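Local structure of spermidine synthase (Corynebacterium glutamicum ATCC 13032, 3GJY) at residues E28-I34 with L121-L125; V53-H57 with F68-R72; A80-H85 with S245-F250; S114-E120 with P139-V145; D161-D166 with G194-C200. The protein probably acts as a spermidine synthase-like aminopropyltransferase of polyamine biosynthesis, built on the Rossmann-like fold of the S-adenosylmethionine-dependent methyltransferases. All coordinates share one frame. Where two conformers were deposited one is given. Residues are numbered along the deposited sequence.

How the contacts relate
Contacts 4 and 5 are parallel strand pairs of the same mixed sheet, their centres about 14 Å apart. Contact 3 packs a helix and a loop against contact 5, 12 Å away between centres, and S245 OG lies 2.8 Å from G194 O. Contact 2 ties the N-terminal antiparallel sheet to helix 69-85 and meets contact 5 where Y70 OH lies 2.6 Å from D166 OD2. Contact 1 anchors that sheet to the loop and helix following strand 115-120, touching contact 4 through L125 CD2 and E120 OE2 at 3.7 Å. Formic acid, probably from the crystallisation liquor, is bound about 3 Å from the side chain of E120 and of L125, which may mark a pocket.

Contact 1. Residues E28-I34 with L121-L125; sequences EGEYSVI and LDAEL
A single carboxylate can organise both a turn and a helix, and D122 does so here. E28-I34 is a hairpin turn between strands, closed by G29 N to S32 O at 2.7 Å; L121-L125 enters helix 123-132. G29 lies opposite E124 (CA-CA 5.0 Å) and E30 opposite D122 (5.3 Å). As N-cap, D122 (chi1 t) accepts at OD1 from E124 N (3.0 Å) and L125 N (3.1 Å), while reaching across to take E30 N on OD1 (2.9 Å) and Y31 N on OD2 (2.8 Å). A water joins OD2 to S32 OG. E30, extended with chi1 and chi2 both t, replies through OE1, which accepts from A123 N at 3.0 Å. Y31 (chi1 m) lays one ring face against L121 (t, p), whose CD2 stands 3.6 Å from the ring centroid in a CH-pi contact. The chemistry implies reciprocal hydrogen bonding, with D122 alone as N-cap: carboxylates from both segments satisfy backbone amides of the other, fastening the hairpin to the helix start.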
# COMPACT_ATOMS: atom_id res chain seq x y z
N GLU A 28 23.69 5.62 3.83
CA GLU A 28 23.55 4.53 4.77
C GLU A 28 22.31 4.75 5.63
O GLU A 28 22.26 5.69 6.45
CB GLU A 28 24.83 4.44 5.62
CG GLU A 28 24.75 3.52 6.82
CD GLU A 28 26.07 3.49 7.59
OE1 GLU A 28 26.15 4.11 8.67
OE2 GLU A 28 27.04 2.88 7.10
N GLY A 29 21.30 3.93 5.44
CA GLY A 29 20.13 4.00 6.29
C GLY A 29 20.35 3.21 7.56
O GLY A 29 21.39 2.54 7.76
N GLU A 30 19.34 3.22 8.41
CA GLU A 30 19.42 2.46 9.63
C GLU A 30 19.26 0.96 9.35
O GLU A 30 19.89 0.13 10.04
CB GLU A 30 18.34 2.94 10.59
CG GLU A 30 18.41 2.33 11.93
CD GLU A 30 17.31 2.82 12.88
OE1 GLU A 30 16.30 3.46 12.44
OE2 GLU A 30 17.44 2.54 14.09
N TYR A 31 18.42 0.61 8.37
CA TYR A 31 18.10 -0.78 8.01
C TYR A 31 18.40 -1.10 6.55
O TYR A 31 18.27 -2.25 6.13
CB TYR A 31 16.63 -1.09 8.25
CG TYR A 31 16.25 -1.25 9.70
CD1 TYR A 31 16.26 -2.51 10.30
CD2 TYR A 31 15.87 -0.14 10.46
CE1 TYR A 31 15.90 -2.66 11.64
CE2 TYR A 31 15.52 -0.27 11.78
CZ TYR A 31 15.54 -1.54 12.36
OH TYR A 31 15.17 -1.70 13.66
N SER A 32 18.82 -0.11 5.76
CA SER A 32 19.01 -0.34 4.33
C SER A 32 20.00 0.62 3.75
O SER A 32 20.19 1.72 4.29
CB SER A 32 17.70 -0.13 3.57
OG SER A 32 17.40 1.25 3.48
N VAL A 33 20.62 0.23 2.64
CA VAL A 33 21.38 1.20 1.84
C VAL A 33 20.43 1.87 0.87
O VAL A 33 19.63 1.21 0.19
CB VAL A 33 22.62 0.62 1.12
CG1 VAL A 33 23.55 -0.06 2.12
CG2 VAL A 33 22.25 -0.34 -0.00
N ILE A 34 20.47 3.19 0.84
CA ILE A 34 19.53 3.98 0.04
C ILE A 34 20.29 4.64 -1.12
O ILE A 34 21.25 5.37 -0.87
CB ILE A 34 18.89 5.09 0.91
CG1 ILE A 34 18.20 4.47 2.14
CG2 ILE A 34 17.89 5.90 0.09
CD1 ILE A 34 18.10 5.44 3.32
N LEU A 121 10.06 2.25 9.40
CA LEU A 121 11.04 1.59 10.26
C LEU A 121 12.38 2.35 10.40
O LEU A 121 12.98 2.40 11.48
CB LEU A 121 11.28 0.19 9.68
CG LEU A 121 12.28 -0.71 10.42
CD1 LEU A 121 11.75 -1.08 11.80
CD2 LEU A 121 12.63 -1.92 9.55
N ASP A 122 12.81 2.94 9.30
CA ASP A 122 14.18 3.39 9.12
C ASP A 122 14.26 4.90 9.38
O ASP A 122 13.75 5.70 8.59
CB ASP A 122 14.65 3.00 7.71
CG ASP A 122 16.14 3.21 7.51
OD1 ASP A 122 16.67 4.26 7.96
OD2 ASP A 122 16.76 2.33 6.87
N ALA A 123 14.90 5.28 10.50
CA ALA A 123 14.97 6.70 10.88
C ALA A 123 15.64 7.57 9.79
O ALA A 123 15.25 8.72 9.57
CB ALA A 123 15.73 6.85 12.22
N GLU A 124 16.62 7.00 9.08
CA GLU A 124 17.34 7.74 8.08
C GLU A 124 16.51 7.90 6.81
O GLU A 124 16.50 8.97 6.20
CB GLU A 124 18.70 7.07 7.77
CG GLU A 124 19.53 7.83 6.70
CD GLU A 124 20.01 9.21 7.14
OE1 GLU A 124 19.72 9.68 8.27
OE2 GLU A 124 20.69 9.84 6.29
N LEU A 125 15.76 6.85 6.43
CA LEU A 125 14.84 7.02 5.31
C LEU A 125 13.79 8.08 5.66
O LEU A 125 13.45 8.91 4.81
CB LEU A 125 14.15 5.72 4.92
CG LEU A 125 13.22 5.81 3.72
CD1 LEU A 125 13.95 6.37 2.47
CD2 LEU A 125 12.71 4.40 3.44
O HOH W 1 15.17 0.48 5.52

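Contact 2. Residues V53-H57 with F68-R72; sequences VPSSH and FEYMR
When a strand carries a bulge, its irregular backbone can become the receiving surface for an aromatic side chain. Strand 53-57 is extended except at S55, whose phi/psi of -128/-33° marks a classic beta bulge in which S55 and S56 both face I48. Facing it is the start of helix 69-85, with F68 at the N-cap position; the nearest CA pair is S56 and F68, 6.9 Å apart. CB of F68 (chi1 m, chi2 70°) points toward the strand, and the ring lies against the backbone of P54-H57, with S55 O over one face. Its CE1 comes 3.4 Å from S56 C, P54 O lies near the ring plane 3.5 Å from CE2, and P54 CB packs on CZ at 3.9 Å. Selenomethionine M71, with chi1 m and then t, t, stretches its chain until CE is 3.5 Å from S55 O and 3.6 Å from S56 OG. Y70 takes chi1 p, directing its hydroxyl to a water that donates to both Y70 OH (2.7 Å) and S55 O (2.6 Å); the same hydroxyl bonds D166. S55, chi1 m, donates from OG to V53 O at 2.9 Å, and S56, chi1 t, turns OG to T102. No direct hydrogen bond crosses between the segments, so the join relies on apolar packing against backbone, supplemented by the water between S55 O and Y70 OH.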
# COMPACT_ATOMS: atom_id res chain seq x y z
N VAL A 53 16.96 -2.40 -4.64
CA VAL A 53 15.65 -2.60 -5.30
C VAL A 53 15.04 -1.22 -5.53
O VAL A 53 14.82 -0.46 -4.58
CB VAL A 53 14.68 -3.40 -4.38
CG1 VAL A 53 13.32 -3.66 -5.06
CG2 VAL A 53 15.32 -4.74 -3.99
N PRO A 54 14.74 -0.88 -6.79
CA PRO A 54 13.98 0.36 -7.04
C PRO A 54 12.73 0.39 -6.16
O PRO A 54 11.99 -0.60 -6.09
CB PRO A 54 13.57 0.22 -8.51
CG PRO A 54 14.61 -0.73 -9.11
CD PRO A 54 14.99 -1.68 -8.01
N SER A 55 12.50 1.50 -5.45
CA SER A 55 11.44 1.52 -4.46
C SER A 55 10.46 2.67 -4.60
O SER A 55 9.31 2.53 -4.24
CB SER A 55 12.00 1.45 -3.06
OG SER A 55 12.55 0.15 -2.89
N SER A 56 10.92 3.82 -5.05
CA SER A 56 9.98 4.87 -5.43
C SER A 56 10.56 5.73 -6.56
O SER A 56 11.76 5.67 -6.84
CB SER A 56 9.58 5.75 -4.24
OG SER A 56 8.49 6.55 -4.66
N HIS A 57 9.70 6.50 -7.21
CA HIS A 57 10.13 7.47 -8.20
C HIS A 57 9.29 8.71 -8.04
O HIS A 57 8.07 8.59 -7.88
CB HIS A 57 10.02 6.90 -9.62
CG HIS A 57 10.49 7.85 -10.65
ND1 HIS A 57 9.69 8.87 -11.12
CD2 HIS A 57 11.70 8.00 -11.24
CE1 HIS A 57 10.39 9.61 -11.96
NE2 HIS A 57 11.60 9.09 -12.07
N PHE A 68 5.72 3.82 -10.60
CA PHE A 68 5.54 2.47 -10.13
C PHE A 68 4.11 2.04 -10.38
O PHE A 68 3.18 2.68 -9.90
CB PHE A 68 5.88 2.34 -8.63
CG PHE A 68 7.36 2.20 -8.38
CD1 PHE A 68 8.21 3.27 -8.60
CD2 PHE A 68 7.90 0.96 -8.02
CE1 PHE A 68 9.59 3.13 -8.47
CE2 PHE A 68 9.29 0.81 -7.87
CZ PHE A 68 10.13 1.92 -8.06
N GLU A 69 3.94 0.97 -11.16
CA GLU A 69 2.60 0.53 -11.55
C GLU A 69 1.71 0.25 -10.35
O GLU A 69 0.56 0.68 -10.30
CB GLU A 69 2.65 -0.72 -12.45
CG GLU A 69 3.48 -0.50 -13.75
CD GLU A 69 2.84 0.47 -14.72
OE1 GLU A 69 1.61 0.66 -14.68
OE2 GLU A 69 3.58 1.06 -15.54
N TYR A 70 2.24 -0.46 -9.36
CA TYR A 70 1.37 -0.83 -8.25
C TYR A 70 0.90 0.41 -7.49
O TYR A 70 -0.16 0.38 -6.87
CB TYR A 70 2.05 -1.82 -7.27
CG TYR A 70 2.99 -1.17 -6.27
CD1 TYR A 70 2.50 -0.65 -5.05
CD2 TYR A 70 4.36 -1.13 -6.49
CE1 TYR A 70 3.35 -0.06 -4.12
CE2 TYR A 70 5.23 -0.56 -5.56
CZ TYR A 70 4.72 -0.01 -4.38
OH TYR A 70 5.56 0.54 -3.46
N MSE A 71 1.70 1.48 -7.49
CA MSE A 71 1.25 2.75 -6.83
C MSE A 71 0.10 3.37 -7.59
O MSE A 71 -0.87 3.86 -6.98
CB MSE A 71 2.42 3.75 -6.73
CG MSE A 71 3.53 3.35 -5.78
SE MSE A 71 4.74 4.82 -5.52
CE MSE A 71 6.06 3.85 -4.51
N ARG A 72 0.17 3.29 -8.93
CA ARG A 72 -0.95 3.75 -9.74
C ARG A 72 -2.21 2.93 -9.42
O ARG A 72 -3.34 3.49 -9.41
CB ARG A 72 -0.62 3.60 -11.23
CG ARG A 72 0.55 4.46 -11.64
CD ARG A 72 0.94 4.19 -13.09
NE ARG A 72 -0.05 4.67 -14.03
CZ ARG A 72 -0.02 5.88 -14.59
NH1 ARG A 72 0.94 6.76 -14.30
NH2 ARG A 72 -0.96 6.22 -15.45
O HOH W 2 8.22 0.30 -3.53
O HOH W 3 6.37 6.39 -8.43

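Contact 3. Residues A80-H85 with S245-F250; sequences AFIDAH and SDTEFF
No hydrogen bond passes directly between A80-H85, the C-terminal end of helix 69-85, and S245-F250, the irregular chain leaving strand 238-245; they mesh through side chains. F81 sits opposite F249 (CA-CA 7.8 Å) and H85 opposite T247 (8.3 Å). The largest bump on the helix is F81 (chi1 t, chi2 97°), whose tip enters a hollow lined by S245, T247 and F249: CZ lies 3.4 Å from S245 OG and 3.7 Å from T247 CB, while CD1 is 3.8 Å from F249 CE1. The two phenyl rings meet obliquely, planes at 50°. In return, F250 (chi1 m, chi2 -66°) fits against the two small residues A80 and A84, one turn apart, with A84 CB 3.5 Å from CZ and A80 CB 4.3 Å from CE2. H85 (chi1 m) packs against T247, whose CG2 stands 3.5 Å from the imidazole centroid in a CH-pi contact. A water bridges H85 NE2 (2.7 Å) and E248 O (2.6 Å). S245 OG accepts from T247 N (2.9 Å), an ST turn, and is also hydrogen-bonded to G194 O. Around this interface, F81 and F249 both touch L195 of strand 194-202, F249 also reaches strand 222-227, and A80 and F250 pack on I260 of helix 255-264, so the contact joins helix 69-85 to the sheet and to a further helix.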
# COMPACT_ATOMS: atom_id res chain seq x y z
N ALA A 80 -11.26 5.53 -6.01
CA ALA A 80 -12.64 5.14 -6.37
C ALA A 80 -13.49 4.92 -5.10
O ALA A 80 -14.64 5.34 -5.01
CB ALA A 80 -12.64 3.89 -7.27
N PHE A 81 -12.89 4.26 -4.12
CA PHE A 81 -13.57 3.96 -2.89
C PHE A 81 -13.81 5.24 -2.07
O PHE A 81 -14.93 5.48 -1.60
CB PHE A 81 -12.73 2.98 -2.07
CG PHE A 81 -13.41 2.50 -0.81
CD1 PHE A 81 -14.09 1.29 -0.79
CD2 PHE A 81 -13.43 3.28 0.34
CE1 PHE A 81 -14.71 0.82 0.36
CE2 PHE A 81 -14.09 2.82 1.50
CZ PHE A 81 -14.73 1.60 1.48
N ILE A 82 -12.77 6.04 -1.86
CA ILE A 82 -12.88 7.26 -1.07
C ILE A 82 -13.92 8.19 -1.70
O ILE A 82 -14.75 8.78 -1.01
CB ILE A 82 -11.50 7.97 -0.97
CG1 ILE A 82 -10.51 7.13 -0.13
CG2 ILE A 82 -11.63 9.41 -0.40
CD1 ILE A 82 -9.06 7.51 -0.37
N ASP A 83 -13.85 8.34 -3.02
CA ASP A 83 -14.77 9.25 -3.70
C ASP A 83 -16.22 8.81 -3.54
O ASP A 83 -17.12 9.65 -3.43
CB ASP A 83 -14.41 9.38 -5.17
CG ASP A 83 -13.09 10.11 -5.39
OD1 ASP A 83 -12.55 10.74 -4.43
OD2 ASP A 83 -12.61 10.04 -6.53
N ALA A 84 -16.45 7.51 -3.57
CA ALA A 84 -17.81 6.99 -3.43
C ALA A 84 -18.34 6.96 -2.01
O ALA A 84 -19.56 7.12 -1.82
CB ALA A 84 -17.88 5.60 -4.02
N HIS A 85 -17.46 6.75 -1.03
CA HIS A 85 -17.94 6.38 0.31
C HIS A 85 -17.51 7.24 1.47
O HIS A 85 -18.10 7.11 2.54
CB HIS A 85 -17.51 4.95 0.62
CG HIS A 85 -17.98 3.96 -0.38
ND1 HIS A 85 -19.32 3.78 -0.70
CD2 HIS A 85 -17.30 3.09 -1.16
CE1 HIS A 85 -19.43 2.83 -1.60
NE2 HIS A 85 -18.22 2.39 -1.90
N SER A 245 -12.96 -4.36 3.06
CA SER A 245 -13.80 -3.36 3.72
C SER A 245 -15.11 -4.01 4.11
O SER A 245 -15.53 -5.02 3.49
CB SER A 245 -14.15 -2.24 2.73
OG SER A 245 -14.94 -1.21 3.33
N ASP A 246 -15.78 -3.43 5.11
CA ASP A 246 -17.17 -3.80 5.38
C ASP A 246 -18.17 -3.13 4.42
O ASP A 246 -19.35 -3.49 4.40
CB ASP A 246 -17.58 -3.51 6.82
CG ASP A 246 -16.87 -4.43 7.81
OD1 ASP A 246 -16.45 -5.55 7.44
OD2 ASP A 246 -16.81 -4.03 8.98
N THR A 247 -17.68 -2.18 3.64
CA THR A 247 -18.44 -1.57 2.54
C THR A 247 -18.27 -2.43 1.28
O THR A 247 -17.16 -2.88 0.98
CB THR A 247 -17.90 -0.14 2.27
OG1 THR A 247 -18.00 0.64 3.46
CG2 THR A 247 -18.67 0.58 1.13
N GLU A 248 -19.38 -2.71 0.58
CA GLU A 248 -19.31 -3.44 -0.68
C GLU A 248 -18.40 -2.76 -1.71
O GLU A 248 -18.42 -1.55 -1.84
CB GLU A 248 -20.71 -3.57 -1.30
CG GLU A 248 -21.63 -4.42 -0.49
CD GLU A 248 -22.94 -4.65 -1.18
OE1 GLU A 248 -22.95 -5.34 -2.22
OE2 GLU A 248 -23.95 -4.14 -0.66
N PHE A 249 -17.60 -3.57 -2.40
CA PHE A 249 -16.82 -3.10 -3.53
C PHE A 249 -17.66 -3.14 -4.79
O PHE A 249 -18.67 -3.87 -4.89
CB PHE A 249 -15.57 -3.97 -3.68
CG PHE A 249 -14.55 -3.72 -2.58
CD1 PHE A 249 -13.83 -2.52 -2.53
CD2 PHE A 249 -14.40 -4.62 -1.55
CE1 PHE A 249 -12.92 -2.27 -1.51
CE2 PHE A 249 -13.48 -4.38 -0.54
CZ PHE A 249 -12.77 -3.20 -0.50
N PHE A 250 -17.25 -2.36 -5.78
CA PHE A 250 -17.98 -2.28 -7.04
C PHE A 250 -17.99 -3.65 -7.73
O PHE A 250 -17.05 -4.46 -7.62
CB PHE A 250 -17.38 -1.15 -7.91
CG PHE A 250 -17.49 0.21 -7.27
CD1 PHE A 250 -18.74 0.80 -7.06
CD2 PHE A 250 -16.36 0.89 -6.85
CE1 PHE A 250 -18.85 2.07 -6.46
CE2 PHE A 250 -16.46 2.16 -6.25
CZ PHE A 250 -17.70 2.74 -6.07
O HOH W 4 -17.77 0.30 -3.60

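Contact 4. Residues S114-E120 with P139-V145; sequences SRNTVVE and PRVKIRV
Parallel strands joined through a helix form the beta-alpha-beta unit of Rossmann-like folds; here helix 123-132 connects strand 115-120 to the edge strand 141-145. Both are extended, crossing at -24° with axes 4.6 Å apart, and N116 pairs with V141, T117 with K142, V118 with I143, V119 with R144. P139, after a cis peptide, packs CB 3.9 Å from R115 CD; a water links its O to T117 OG1. R140 O accepts from N116 N (2.9 Å) and ND2 (3.2 Å); N116 OD1 bonds H95 NE2. V141 CG1 meets V118 CG2 at 4.3 Å. K142, all t, donates N to N116 O and accepts at O from V118 N, both 2.8 Å. I143 (chi1 m) sets CG2 4.2 Å from E120 CB. R144 repeats the ladder, N to V118 O (2.8 Å) and O from E120 N (2.9 Å). V145 CA approaches E120 O at 3.1 Å. Backbone bonding therefore fixes the register; V118, V141 and I143 share one face with N116 and E120, while T117, K142, V119 and R144 lie on the other.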
# COMPACT_ATOMS: atom_id res chain seq x y z
N SER A 114 -6.64 16.00 3.66
CA SER A 114 -6.34 14.70 4.29
C SER A 114 -5.10 14.77 5.19
O SER A 114 -4.21 15.61 5.00
CB SER A 114 -6.18 13.60 3.23
OG SER A 114 -5.00 13.76 2.43
N ARG A 115 -5.11 13.91 6.19
CA ARG A 115 -3.97 13.71 7.06
C ARG A 115 -3.40 12.34 6.79
O ARG A 115 -4.09 11.33 7.02
CB ARG A 115 -4.39 13.79 8.52
CG ARG A 115 -4.72 15.22 8.98
CD ARG A 115 -4.93 15.31 10.48
NE ARG A 115 -6.24 14.81 10.86
CZ ARG A 115 -6.57 14.40 12.10
NH1 ARG A 115 -5.66 14.35 13.09
NH2 ARG A 115 -7.83 14.00 12.35
N ASN A 116 -2.15 12.28 6.31
CA ASN A 116 -1.49 11.00 5.97
C ASN A 116 -0.39 10.75 6.98
O ASN A 116 0.48 11.60 7.15
CB ASN A 116 -0.86 11.08 4.57
CG ASN A 116 -1.91 11.17 3.48
OD1 ASN A 116 -2.31 10.14 2.89
ND2 ASN A 116 -2.44 12.37 3.25
N THR A 117 -0.48 9.63 7.68
CA THR A 117 0.56 9.26 8.65
C THR A 117 1.31 8.06 8.11
O THR A 117 0.68 7.05 7.81
CB THR A 117 -0.06 8.94 10.01
OG1 THR A 117 -0.75 10.11 10.47
CG2 THR A 117 0.99 8.55 11.02
N VAL A 118 2.63 8.18 7.98
CA VAL A 118 3.46 7.10 7.47
C VAL A 118 4.25 6.53 8.63
O VAL A 118 4.96 7.25 9.31
CB VAL A 118 4.44 7.61 6.35
CG1 VAL A 118 5.26 6.43 5.79
CG2 VAL A 118 3.66 8.32 5.22
N VAL A 119 4.14 5.22 8.83
CA VAL A 119 4.92 4.51 9.85
C VAL A 119 6.09 3.86 9.13
O VAL A 119 5.91 2.93 8.31
CB VAL A 119 4.10 3.45 10.59
CG1 VAL A 119 4.98 2.77 11.68
CG2 VAL A 119 2.81 4.06 11.17
N GLU A 120 7.28 4.40 9.39
CA GLU A 120 8.50 3.97 8.69
C GLU A 120 9.49 3.42 9.70
O GLU A 120 9.81 4.09 10.70
CB GLU A 120 9.09 5.19 7.96
CG GLU A 120 10.52 4.97 7.44
CD GLU A 120 10.61 3.73 6.56
OE1 GLU A 120 9.68 3.48 5.74
OE2 GLU A 120 11.59 3.00 6.66
N PRO A 139 0.38 18.11 9.54
CA PRO A 139 -0.10 16.73 9.54
C PRO A 139 -0.52 16.22 8.14
O PRO A 139 -1.00 15.08 8.04
CB PRO A 139 -1.32 16.80 10.46
CG PRO A 139 -1.89 18.17 10.15
CD PRO A 139 -0.67 19.04 10.03
N ARG A 140 -0.33 17.00 7.08
CA ARG A 140 -0.72 16.51 5.73
C ARG A 140 0.05 15.24 5.42
O ARG A 140 -0.53 14.27 4.94
CB ARG A 140 -0.54 17.58 4.66
CG ARG A 140 -1.54 18.72 4.85
CD ARG A 140 -1.33 19.76 3.77
NE ARG A 140 -1.66 19.19 2.48
CZ ARG A 140 -1.20 19.63 1.31
NH1 ARG A 140 -1.58 19.03 0.18
NH2 ARG A 140 -0.36 20.67 1.24
N VAL A 141 1.35 15.27 5.66
CA VAL A 141 2.17 14.05 5.74
C VAL A 141 2.95 14.13 7.04
O VAL A 141 3.68 15.08 7.26
CB VAL A 141 3.15 13.86 4.54
CG1 VAL A 141 4.05 12.61 4.80
CG2 VAL A 141 2.33 13.66 3.24
N LYS A 142 2.72 13.14 7.91
CA LYS A 142 3.39 13.03 9.23
C LYS A 142 4.09 11.70 9.29
O LYS A 142 3.47 10.69 8.94
CB LYS A 142 2.36 13.14 10.35
CG LYS A 142 2.91 13.06 11.79
CD LYS A 142 1.68 13.23 12.76
CE LYS A 142 2.05 13.29 14.21
NZ LYS A 142 0.81 13.46 15.06
N ILE A 143 5.36 11.68 9.67
CA ILE A 143 6.13 10.41 9.71
C ILE A 143 6.33 9.98 11.16
O ILE A 143 6.75 10.79 12.00
CB ILE A 143 7.51 10.54 9.00
CG1 ILE A 143 7.33 11.12 7.57
CG2 ILE A 143 8.24 9.21 9.02
CD1 ILE A 143 8.61 11.61 6.95
N ARG A 144 5.98 8.74 11.44
CA ARG A 144 6.28 8.13 12.74
C ARG A 144 7.32 7.05 12.49
O ARG A 144 7.06 6.13 11.70
CB ARG A 144 4.99 7.54 13.34
CG ARG A 144 5.18 6.88 14.65
CD ARG A 144 3.88 6.42 15.25
NE ARG A 144 4.17 5.63 16.44
CZ ARG A 144 3.23 5.20 17.27
NH1 ARG A 144 1.97 5.50 17.03
NH2 ARG A 144 3.57 4.48 18.31
N VAL A 145 8.45 7.12 13.20
CA VAL A 145 9.50 6.10 13.06
C VAL A 145 9.20 5.05 14.13
O VAL A 145 9.32 5.32 15.35
CB VAL A 145 10.89 6.69 13.23
CG1 VAL A 145 11.93 5.57 13.17
CG2 VAL A 145 11.12 7.71 12.12
O HOH W 5 -3.28 16.79 2.61
O HOH W 6 -1.10 13.08 10.02

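Contact 5. Residues D161-D166 with G194-C200; sequences DVIIRD and GLYVANC
The pairing of D161-D166 with G194-C200 is apolar at its centre. On one face V162 CG1 meets L195 CD2 (4.3 Å) and I164 CG1 meets V197 CB (4.5 Å); on the other, I163 CG2 touches Y196 CD1 (4.1 Å). The strands run parallel, 8° and 4.6 Å between axes, with V162 beside L195, I163 beside Y196, I164 beside V197 and R165 beside A198. The backbone ladder comprises L195 N to D161 O (3.1 Å), I163 N to L195 O (2.9 Å), V197 N to I163 O (2.9 Å), R165 N to V197 O (2.8 Å) and N199 N to R165 O (2.9 Å). Toward the C-terminal ends polarity takes over. R165 (t, t, p) lays its guanidinium over A198 CB and gives NH2 to N199 O (3.0 Å), while NH1 forms a salt bridge with E212. N199 (chi1 t) donates ND2 to D166 OD1 at 2.9 Å; D166 OD2 bonds Y70 OH, and N199 OD1 bonds N239 ND2. Strand 92-96 on one side and antiparallel strand 238-245 on the other place this pair mid-sheet: V162 and I164 face helix 69-85, whereas I163 and Y196 pack against C186 of helix 180-189.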
# COMPACT_ATOMS: atom_id res chain seq x y z
N ASP A 161 -9.38 6.25 8.47
CA ASP A 161 -10.39 5.91 7.46
C ASP A 161 -9.89 4.93 6.44
O ASP A 161 -10.69 4.18 5.87
CB ASP A 161 -10.84 7.18 6.77
CG ASP A 161 -11.38 8.16 7.77
OD1 ASP A 161 -12.42 7.87 8.40
OD2 ASP A 161 -10.74 9.19 8.00
N VAL A 162 -8.57 4.94 6.21
CA VAL A 162 -7.94 4.08 5.21
C VAL A 162 -6.62 3.64 5.79
O VAL A 162 -5.91 4.45 6.36
CB VAL A 162 -7.67 4.87 3.87
CG1 VAL A 162 -7.05 3.94 2.86
CG2 VAL A 162 -8.95 5.52 3.32
N ILE A 163 -6.28 2.37 5.59
CA ILE A 163 -4.94 1.86 5.87
C ILE A 163 -4.37 1.32 4.56
O ILE A 163 -5.01 0.52 3.90
CB ILE A 163 -5.00 0.70 6.91
CG1 ILE A 163 -5.47 1.22 8.28
CG2 ILE A 163 -3.66 -0.05 7.05
CD1 ILE A 163 -5.98 0.11 9.19
N ILE A 164 -3.16 1.77 4.21
CA ILE A 164 -2.40 1.28 3.06
C ILE A 164 -1.18 0.55 3.61
O ILE A 164 -0.36 1.16 4.29
CB ILE A 164 -1.98 2.43 2.11
CG1 ILE A 164 -3.25 3.20 1.63
CG2 ILE A 164 -1.18 1.86 0.93
CD1 ILE A 164 -3.02 4.36 0.76
N ARG A 165 -1.06 -0.74 3.32
CA ARG A 165 0.10 -1.53 3.74
C ARG A 165 1.04 -1.66 2.54
O ARG A 165 0.67 -2.23 1.49
CB ARG A 165 -0.27 -2.94 4.19
CG ARG A 165 0.86 -3.60 4.92
CD ARG A 165 0.73 -5.13 4.94
NE ARG A 165 0.91 -5.68 3.61
CZ ARG A 165 0.49 -6.90 3.27
NH1 ARG A 165 -0.14 -7.67 4.13
NH2 ARG A 165 0.69 -7.32 2.03
N ASP A 166 2.26 -1.17 2.70
CA ASP A 166 3.28 -1.27 1.65
C ASP A 166 4.61 -1.41 2.33
O ASP A 166 5.43 -0.49 2.35
CB ASP A 166 3.23 -0.07 0.69
CG ASP A 166 4.15 -0.23 -0.51
OD1 ASP A 166 4.46 -1.36 -0.84
OD2 ASP A 166 4.55 0.81 -1.11
N GLY A 194 -14.55 1.53 6.67
CA GLY A 194 -13.32 2.07 6.09
C GLY A 194 -12.60 1.06 5.21
O GLY A 194 -13.03 -0.08 5.08
N LEU A 195 -11.49 1.48 4.62
CA LEU A 195 -10.79 0.69 3.61
C LEU A 195 -9.43 0.23 4.08
O LEU A 195 -8.64 1.04 4.53
CB LEU A 195 -10.66 1.49 2.32
CG LEU A 195 -9.85 0.89 1.17
CD1 LEU A 195 -10.61 -0.31 0.64
CD2 LEU A 195 -9.65 1.96 0.06
N TYR A 196 -9.16 -1.06 3.89
CA TYR A 196 -7.82 -1.62 3.98
C TYR A 196 -7.34 -1.95 2.56
O TYR A 196 -8.02 -2.63 1.81
CB TYR A 196 -7.84 -2.88 4.87
CG TYR A 196 -6.54 -3.66 4.85
CD1 TYR A 196 -5.55 -3.43 5.81
CD2 TYR A 196 -6.31 -4.61 3.87
CE1 TYR A 196 -4.37 -4.15 5.80
CE2 TYR A 196 -5.11 -5.34 3.83
CZ TYR A 196 -4.14 -5.10 4.82
OH TYR A 196 -2.94 -5.78 4.82
N VAL A 197 -6.13 -1.50 2.22
CA VAL A 197 -5.52 -1.73 0.89
C VAL A 197 -4.09 -2.19 1.11
O VAL A 197 -3.35 -1.51 1.84
CB VAL A 197 -5.39 -0.42 0.07
CG1 VAL A 197 -4.70 -0.69 -1.27
CG2 VAL A 197 -6.72 0.23 -0.15
N ALA A 198 -3.67 -3.27 0.48
CA ALA A 198 -2.31 -3.76 0.63
C ALA A 198 -1.64 -4.05 -0.69
O ALA A 198 -2.23 -4.66 -1.59
CB ALA A 198 -2.25 -5.03 1.51
N ASN A 199 -0.37 -3.66 -0.78
CA ASN A 199 0.49 -4.15 -1.85
C ASN A 199 1.03 -5.53 -1.47
O ASN A 199 1.58 -5.71 -0.38
CB ASN A 199 1.64 -3.18 -2.06
CG ASN A 199 2.56 -3.58 -3.17
OD1 ASN A 199 2.15 -4.27 -4.12
ND2 ASN A 199 3.81 -3.14 -3.09
N CYS A 200 0.80 -6.51 -2.32
CA CYS A 200 1.28 -7.88 -2.07
C CYS A 200 2.12 -8.30 -3.26
O CYS A 200 1.64 -8.34 -4.39
CB CYS A 200 0.10 -8.83 -1.85
SG CYS A 200 0.50 -10.58 -1.79
O HOH W 7 3.01 -4.73 1.88